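Glucose-1-phosphate uridylyltransferase (Sphingomonas elodea, PDB 2UX8) catalyses transfer of a uridylyl group from UTP to glucose 1-phosphate, yielding UDP-glucose and diphosphate. Local coordinates at the interface of chains A and B. Residues are numbered along the deposited sequence; one frame, centred on the assembly and turned at random. Chains: chain A/B, Glucose-1-phosphate uridylyltransferase.

Contact 1: the interface of chains A and B. Residues chain A 28, 31, 40-41, 270-271; chain B 41, 43, 270, 274, 278.
The carbonyl oxygen of B:Phe270 is held by a hydrogen bond, 2.9 Å long, from the side-chain amide nitrogen ND2 of B:Asn274, one helical turn further along helix 267-279, with the backbone N of B:Asn274 about 3.2 Å from the same O. This is part of the two-fold interface between two copies of a UDP-glucose pyrophosphorylase (GalU) family nucleotidyltransferase in the tetrameric deposited assembly. The bond is nearly straight, 165° at the hydrogen. Its donor rides above the carbonyl plane, 46° out of it, while the oxygen stays close to the plane of the asparagine amide. ND2 also lies 3.3 Å above the B:Phe270 ring plane, toward the rim, so the amide is pinned inside its own subunit.

Across the interface the meeting is apolar. The two copies of Pro41 come tip to tip, CD of A:Pro41 3.8 Å from CD of B:Pro41. Crossing obliquely, A:Leu40 puts CD2 3.9 Å from CG of B:Pro41. Its other methyl, CD1, rests 3.5 Å above the A:Phe28 ring plane, near the rim.

In helix 267-280, A:Ile271 has CG1 anti to the carbonyl carbon (chi1 -69°), and this sends its two branches to B:Ala278. The branch methyl CG2 packs 4.0 Å from CB of B:Ala278. At the end of the longer branch, CD1 passes obliquely 4.1 Å from CG1 of B:Val43. An alanine in place of A:Ile271 would remove CG1, CG2 and CD1 and would probably loosen the packing against both B:Ala278 and B:Val43.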
# COMPACT_ATOMS: atom_id res chain seq x y z
N PHE A 28 20.18 -6.88 -7.48
CA PHE A 28 20.04 -5.49 -7.92
C PHE A 28 19.91 -4.47 -6.79
O PHE A 28 19.45 -3.35 -7.02
CB PHE A 28 18.85 -5.34 -8.86
CG PHE A 28 19.21 -5.41 -10.32
CD1 PHE A 28 19.38 -6.63 -10.95
CD2 PHE A 28 19.40 -4.24 -11.05
CE1 PHE A 28 19.73 -6.69 -12.31
CE2 PHE A 28 19.75 -4.28 -12.40
CZ PHE A 28 19.92 -5.50 -13.03
N ALA A 31 18.42 -1.00 -5.54
CA ALA A 31 17.28 -0.68 -6.40
C ALA A 31 16.05 -1.54 -6.11
O ALA A 31 14.92 -1.05 -6.12
CB ALA A 31 17.68 -0.83 -7.90
N LEU A 40 11.64 -3.47 -13.03
CA LEU A 40 12.74 -2.69 -13.58
C LEU A 40 12.44 -2.41 -15.03
O LEU A 40 12.02 -3.28 -15.78
CB LEU A 40 14.07 -3.44 -13.43
CG LEU A 40 14.54 -3.56 -11.97
CD1 LEU A 40 15.96 -4.04 -11.92
CD2 LEU A 40 14.47 -2.23 -11.31
N PRO A 41 12.64 -1.16 -15.46
CA PRO A 41 12.37 -0.78 -16.84
C PRO A 41 13.47 -0.99 -17.84
O PRO A 41 14.65 -0.81 -17.54
CB PRO A 41 12.07 0.70 -16.70
CG PRO A 41 13.13 1.11 -15.70
CD PRO A 41 13.03 0.01 -14.65
N PHE A 270 21.27 -5.89 -17.87
CA PHE A 270 20.19 -4.91 -17.77
C PHE A 270 20.58 -3.67 -18.57
O PHE A 270 19.80 -3.19 -19.38
CB PHE A 270 19.95 -4.55 -16.29
CG PHE A 270 18.99 -3.41 -16.09
CD1 PHE A 270 17.63 -3.54 -16.37
CD2 PHE A 270 19.44 -2.18 -15.60
CE1 PHE A 270 16.75 -2.46 -16.19
CE2 PHE A 270 18.56 -1.09 -15.42
CZ PHE A 270 17.22 -1.24 -15.71
N ILE A 271 21.78 -3.17 -18.35
CA ILE A 271 22.25 -1.99 -19.08
C ILE A 271 22.34 -2.24 -20.58
O ILE A 271 21.91 -1.42 -21.39
CB ILE A 271 23.61 -1.50 -18.51
CG1 ILE A 271 23.37 -0.94 -17.12
CG2 ILE A 271 24.26 -0.43 -19.40
CD1 ILE A 271 24.58 -0.89 -16.28
N PRO B 41 15.61 3.34 -11.69
CA PRO B 41 17.03 3.16 -11.38
C PRO B 41 18.05 3.66 -12.38
O PRO B 41 17.85 3.54 -13.59
CB PRO B 41 17.15 1.65 -11.22
CG PRO B 41 16.20 1.15 -12.30
CD PRO B 41 15.00 2.09 -12.19
N VAL B 43 21.28 2.50 -12.07
CA VAL B 43 22.10 1.37 -12.50
C VAL B 43 21.59 0.38 -11.51
O VAL B 43 21.05 -0.66 -11.84
CB VAL B 43 23.63 1.58 -12.28
CG1 VAL B 43 24.32 0.25 -12.34
CG2 VAL B 43 24.21 2.48 -13.37
N PHE B 270 17.79 9.65 -19.48
CA PHE B 270 17.73 8.52 -18.58
C PHE B 270 18.69 7.44 -19.04
O PHE B 270 19.48 6.91 -18.26
CB PHE B 270 16.30 7.98 -18.54
CG PHE B 270 16.17 6.74 -17.72
CD1 PHE B 270 16.26 6.80 -16.33
CD2 PHE B 270 16.02 5.50 -18.34
CE1 PHE B 270 16.20 5.63 -15.57
CE2 PHE B 270 15.96 4.33 -17.58
CZ PHE B 270 16.05 4.39 -16.20
N ASN B 274 22.42 6.11 -17.37
CA ASN B 274 22.67 4.70 -17.07
C ASN B 274 23.98 4.24 -17.69
O ASN B 274 24.76 3.52 -17.07
CB ASN B 274 21.54 3.84 -17.63
CG ASN B 274 20.43 3.62 -16.62
OD1 ASN B 274 20.49 2.69 -15.81
ND2 ASN B 274 19.40 4.47 -16.66
N ALA B 278 27.41 3.22 -15.66
CA ALA B 278 27.88 1.85 -15.87
C ALA B 278 29.33 1.87 -16.37
O ALA B 278 30.11 1.01 -15.99
CB ALA B 278 26.98 1.12 -16.86

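Contact 2: the interface of chains A and B. Residues chain A 43, 274, 278, 284, 287-288, 291; chain B 268, 271-272, 275.
Ring and amide lie almost parallel where A:Phe291 meets B:Gln272, their planes only 13° apart. This is helix-to-helix packing between two copies of a GalU-type pyrophosphorylase in the deposited assembly: the C-terminal helix 285-296 of chain A lies against helix 267-279 of chain B. The phenyl ring has CG anti to the backbone N (chi1 177°). B:Gln272 starts with CG anti to the carbonyl carbon (chi1 -77°) and then runs extended, crossing the ring obliquely. Its CG sits over the ring face, 3.8 Å from the centroid of A:Phe291, as a CH-pi contact displaced toward the rim. The amide continues past CB of A:Phe291, and NE2 ends 3.4 Å from the carbonyl O of A:Ala287, near it without a defined hydrogen bond. B:Leu275 slides antiparallel past the ring on the CD2-CE2 side, its methyl CD2 3.8 Å from CD2 of A:Phe291.

One turn of helix earlier, B:Ile271 splits its work between two branches. CG2, anti to the backbone N, points into the fork of A:Val288, which crosses it at about a right angle, and stands 4.0 Å from CG2 of that valine. The longer branch carries CD1 toward A:Ala278 and A:Val43, with CG2 of A:Val43 3.8 Å away. A:Leu284 crosses B:Ile271 at about a right angle, and its CD2 approaches the backbone N of B:Ala268 at 3.9 Å.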
# COMPACT_ATOMS: atom_id res chain seq x y z
N VAL A 43 14.01 0.84 -20.66
CA VAL A 43 13.71 2.10 -21.33
C VAL A 43 12.33 2.66 -20.97
O VAL A 43 12.19 3.68 -20.29
CB VAL A 43 13.68 1.98 -22.88
CG1 VAL A 43 13.37 3.33 -23.48
CG2 VAL A 43 14.97 1.45 -23.42
N ASN A 274 18.91 -2.15 -22.15
CA ASN A 274 18.41 -0.79 -22.28
C ASN A 274 19.04 -0.05 -23.46
O ASN A 274 18.37 0.71 -24.15
CB ASN A 274 18.65 -0.04 -20.98
CG ASN A 274 17.47 -0.11 -20.05
OD1 ASN A 274 16.54 0.68 -20.16
ND2 ASN A 274 17.49 -1.07 -19.13
N ALA A 278 17.05 1.10 -26.87
CA ALA A 278 17.13 2.53 -27.15
C ALA A 278 17.61 2.80 -28.56
O ALA A 278 17.11 3.70 -29.24
CB ALA A 278 18.05 3.21 -26.16
N LEU A 284 14.94 7.92 -30.09
CA LEU A 284 16.01 7.95 -29.10
C LEU A 284 17.39 7.66 -29.68
O LEU A 284 18.39 8.19 -29.20
CB LEU A 284 15.72 6.94 -27.99
CG LEU A 284 14.36 6.98 -27.30
CD1 LEU A 284 14.25 5.78 -26.38
CD2 LEU A 284 14.21 8.28 -26.54
N ALA A 287 20.19 10.71 -30.43
CA ALA A 287 20.85 11.23 -29.23
C ALA A 287 21.63 10.17 -28.46
O ALA A 287 22.72 10.44 -27.96
CB ALA A 287 19.82 11.90 -28.32
N VAL A 288 21.08 8.96 -28.36
CA VAL A 288 21.75 7.89 -27.63
C VAL A 288 23.05 7.48 -28.32
O VAL A 288 24.09 7.38 -27.67
CB VAL A 288 20.82 6.65 -27.45
CG1 VAL A 288 21.60 5.48 -26.85
CG2 VAL A 288 19.67 7.01 -26.53
N PHE A 291 25.78 10.09 -28.00
CA PHE A 291 26.36 10.08 -26.66
C PHE A 291 27.27 8.89 -26.46
O PHE A 291 28.40 9.04 -26.02
CB PHE A 291 25.25 10.04 -25.61
CG PHE A 291 25.76 9.96 -24.22
CD1 PHE A 291 26.17 11.10 -23.55
CD2 PHE A 291 25.85 8.73 -23.57
CE1 PHE A 291 26.67 11.03 -22.26
CE2 PHE A 291 26.34 8.65 -22.28
CZ PHE A 291 26.75 9.80 -21.62
N ALA B 268 15.87 9.87 -23.33
CA ALA B 268 17.25 9.87 -23.82
C ALA B 268 18.24 10.14 -22.70
O ALA B 268 19.28 9.49 -22.61
CB ALA B 268 17.42 10.90 -24.93
N ILE B 271 18.63 7.11 -20.33
CA ILE B 271 19.50 6.09 -20.88
C ILE B 271 20.97 6.50 -20.86
O ILE B 271 21.84 5.70 -20.52
CB ILE B 271 19.03 5.71 -22.30
CG1 ILE B 271 17.85 4.74 -22.19
CG2 ILE B 271 20.17 5.08 -23.09
CD1 ILE B 271 16.96 4.70 -23.39
N GLN B 272 21.23 7.75 -21.20
CA GLN B 272 22.59 8.25 -21.20
C GLN B 272 23.18 8.19 -19.80
O GLN B 272 24.33 7.81 -19.63
CB GLN B 272 22.64 9.67 -21.76
CG GLN B 272 22.51 9.71 -23.26
CD GLN B 272 22.19 11.10 -23.77
OE1 GLN B 272 22.58 12.09 -23.17
NE2 GLN B 272 21.49 11.17 -24.90
N LEU B 275 24.22 4.66 -18.92
CA LEU B 275 25.42 4.28 -19.63
C LEU B 275 26.66 4.89 -18.97
O LEU B 275 27.68 4.21 -18.75
CB LEU B 275 25.32 4.74 -21.08
CG LEU B 275 26.57 4.55 -21.91
CD1 LEU B 275 27.00 3.09 -21.85
CD2 LEU B 275 26.28 4.99 -23.34

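Contact 3: the interface of chains A and B. Residues chain A 84, 87-88, 91, 93; chain B 24, 26, 29.
B:Thr26 is a short side chain that meets chain A with each of its atoms. At the branch point, CB stands 3.9 Å from the side-chain amino nitrogen NZ of A:Lys93. The hydroxyl OG1 occupies the crowded position between the backbone N and the carbonyl carbon (chi1 69°). There it accepts a hydrogen bond from NZ of A:Lys93 at 2.9 Å. The lysine comes in at about a right angle to the threonine, its chain extended beyond CG, so that its tip reaches the hydroxyl. The methyl CG2, anti to the carbonyl carbon, turns to the other donor group and lies 4.1 Å from NH1 of A:Arg91, a contact without a bond. That guanidinium is backed on one face by CG2 of A:Thr87, 3.5 Å above its plane.

Leucine methyls flank the threonine. B:Leu24 and A:Thr87 reach toward each other, methyl CD1 of the leucine 3.7 Å from the hydroxyl OG1 of A:Thr87. A:Met88, bent at chi2 and chi3, meets B:Leu29 tip to tip, its SD 3.7 Å from the methyl CD2.

B:Leu24 and B:Thr26 belong to the glycine-rich G-X-G-T-R signature loop that follows strand 16-21 and serves nucleotide binding in this family, and B:Leu29 follows shortly after; helix 82-89 of the other subunit and the loop after it lie against that segment, and so may help steady it.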
# COMPACT_ATOMS: atom_id res chain seq x y z
N LEU A 84 -4.52 8.48 -12.91
CA LEU A 84 -3.63 8.80 -14.01
C LEU A 84 -4.39 9.02 -15.30
O LEU A 84 -4.21 10.04 -15.97
CB LEU A 84 -2.62 7.66 -14.19
CG LEU A 84 -1.76 7.73 -15.46
CD1 LEU A 84 -0.72 8.79 -15.30
CD2 LEU A 84 -1.11 6.40 -15.72
N THR A 87 -6.09 12.22 -15.24
CA THR A 87 -5.18 13.35 -15.43
C THR A 87 -4.78 13.53 -16.89
O THR A 87 -4.70 14.65 -17.39
CB THR A 87 -3.89 13.15 -14.62
OG1 THR A 87 -4.21 12.90 -13.24
CG2 THR A 87 -3.02 14.39 -14.71
N MET A 88 -4.50 12.42 -17.57
CA MET A 88 -4.13 12.47 -18.97
C MET A 88 -5.28 13.04 -19.78
O MET A 88 -5.08 13.87 -20.66
CB MET A 88 -3.82 11.08 -19.50
CG MET A 88 -2.88 10.29 -18.65
SD MET A 88 -1.42 9.82 -19.56
CE MET A 88 -2.01 8.55 -20.58
N ARG A 91 -5.61 16.48 -19.97
CA ARG A 91 -4.51 17.11 -20.70
C ARG A 91 -4.55 16.72 -22.16
O ARG A 91 -3.58 16.90 -22.87
CB ARG A 91 -3.17 16.68 -20.11
CG ARG A 91 -3.00 17.02 -18.64
CD ARG A 91 -1.64 16.61 -18.07
NE ARG A 91 -1.52 17.05 -16.67
CZ ARG A 91 -0.48 16.79 -15.88
NH1 ARG A 91 0.56 16.08 -16.31
NH2 ARG A 91 -0.48 17.25 -14.63
N LYS A 93 -4.02 14.15 -23.48
CA LYS A 93 -2.99 13.15 -23.79
C LYS A 93 -3.66 11.80 -24.06
O LYS A 93 -4.51 11.35 -23.29
CB LYS A 93 -1.99 13.02 -22.64
CG LYS A 93 -1.01 14.18 -22.51
CD LYS A 93 0.01 13.94 -21.38
CE LYS A 93 0.93 15.15 -21.18
NZ LYS A 93 1.77 15.07 -19.94
N LEU B 24 3.53 12.70 -11.53
CA LEU B 24 2.99 11.49 -12.14
C LEU B 24 3.86 11.00 -13.30
O LEU B 24 3.47 10.10 -14.05
CB LEU B 24 1.57 11.72 -12.65
CG LEU B 24 0.52 12.17 -11.64
CD1 LEU B 24 -0.86 11.74 -12.14
CD2 LEU B 24 0.79 11.54 -10.28
N THR B 26 4.28 11.28 -16.24
CA THR B 26 3.62 10.85 -17.48
C THR B 26 4.53 10.65 -18.69
O THR B 26 4.17 9.94 -19.62
CB THR B 26 2.53 11.84 -17.92
OG1 THR B 26 3.14 13.06 -18.35
CG2 THR B 26 1.57 12.13 -16.77
N LEU B 29 5.59 6.77 -19.23
CA LEU B 29 4.60 5.69 -19.33
C LEU B 29 5.07 4.77 -20.44
O LEU B 29 5.69 5.21 -21.39
CB LEU B 29 3.22 6.23 -19.65
CG LEU B 29 2.26 6.69 -18.54
CD1 LEU B 29 2.92 6.69 -17.19
CD2 LEU B 29 1.78 8.07 -18.86

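Contact 1 and contact 2 are close neighbours, the centres of their C-alpha atoms about 12 Å apart, and both draw on residue 43 and the helix that begins at 267 in each chain. Val43, Ile271, Asn274 and Ala278 appear in both with the chains exchanged, as the two-fold axis requires. Contact 3 stands farther off, about 24 Å from contact 1 and 23 Å from contact 2. It takes Thr26 from chain B and contact 1 takes Phe28 from chain A, each in 3-10 helix 26-28 of its own copy. A/B packing thus reaches the segment around the nucleotide-binding signature loop, and may influence it.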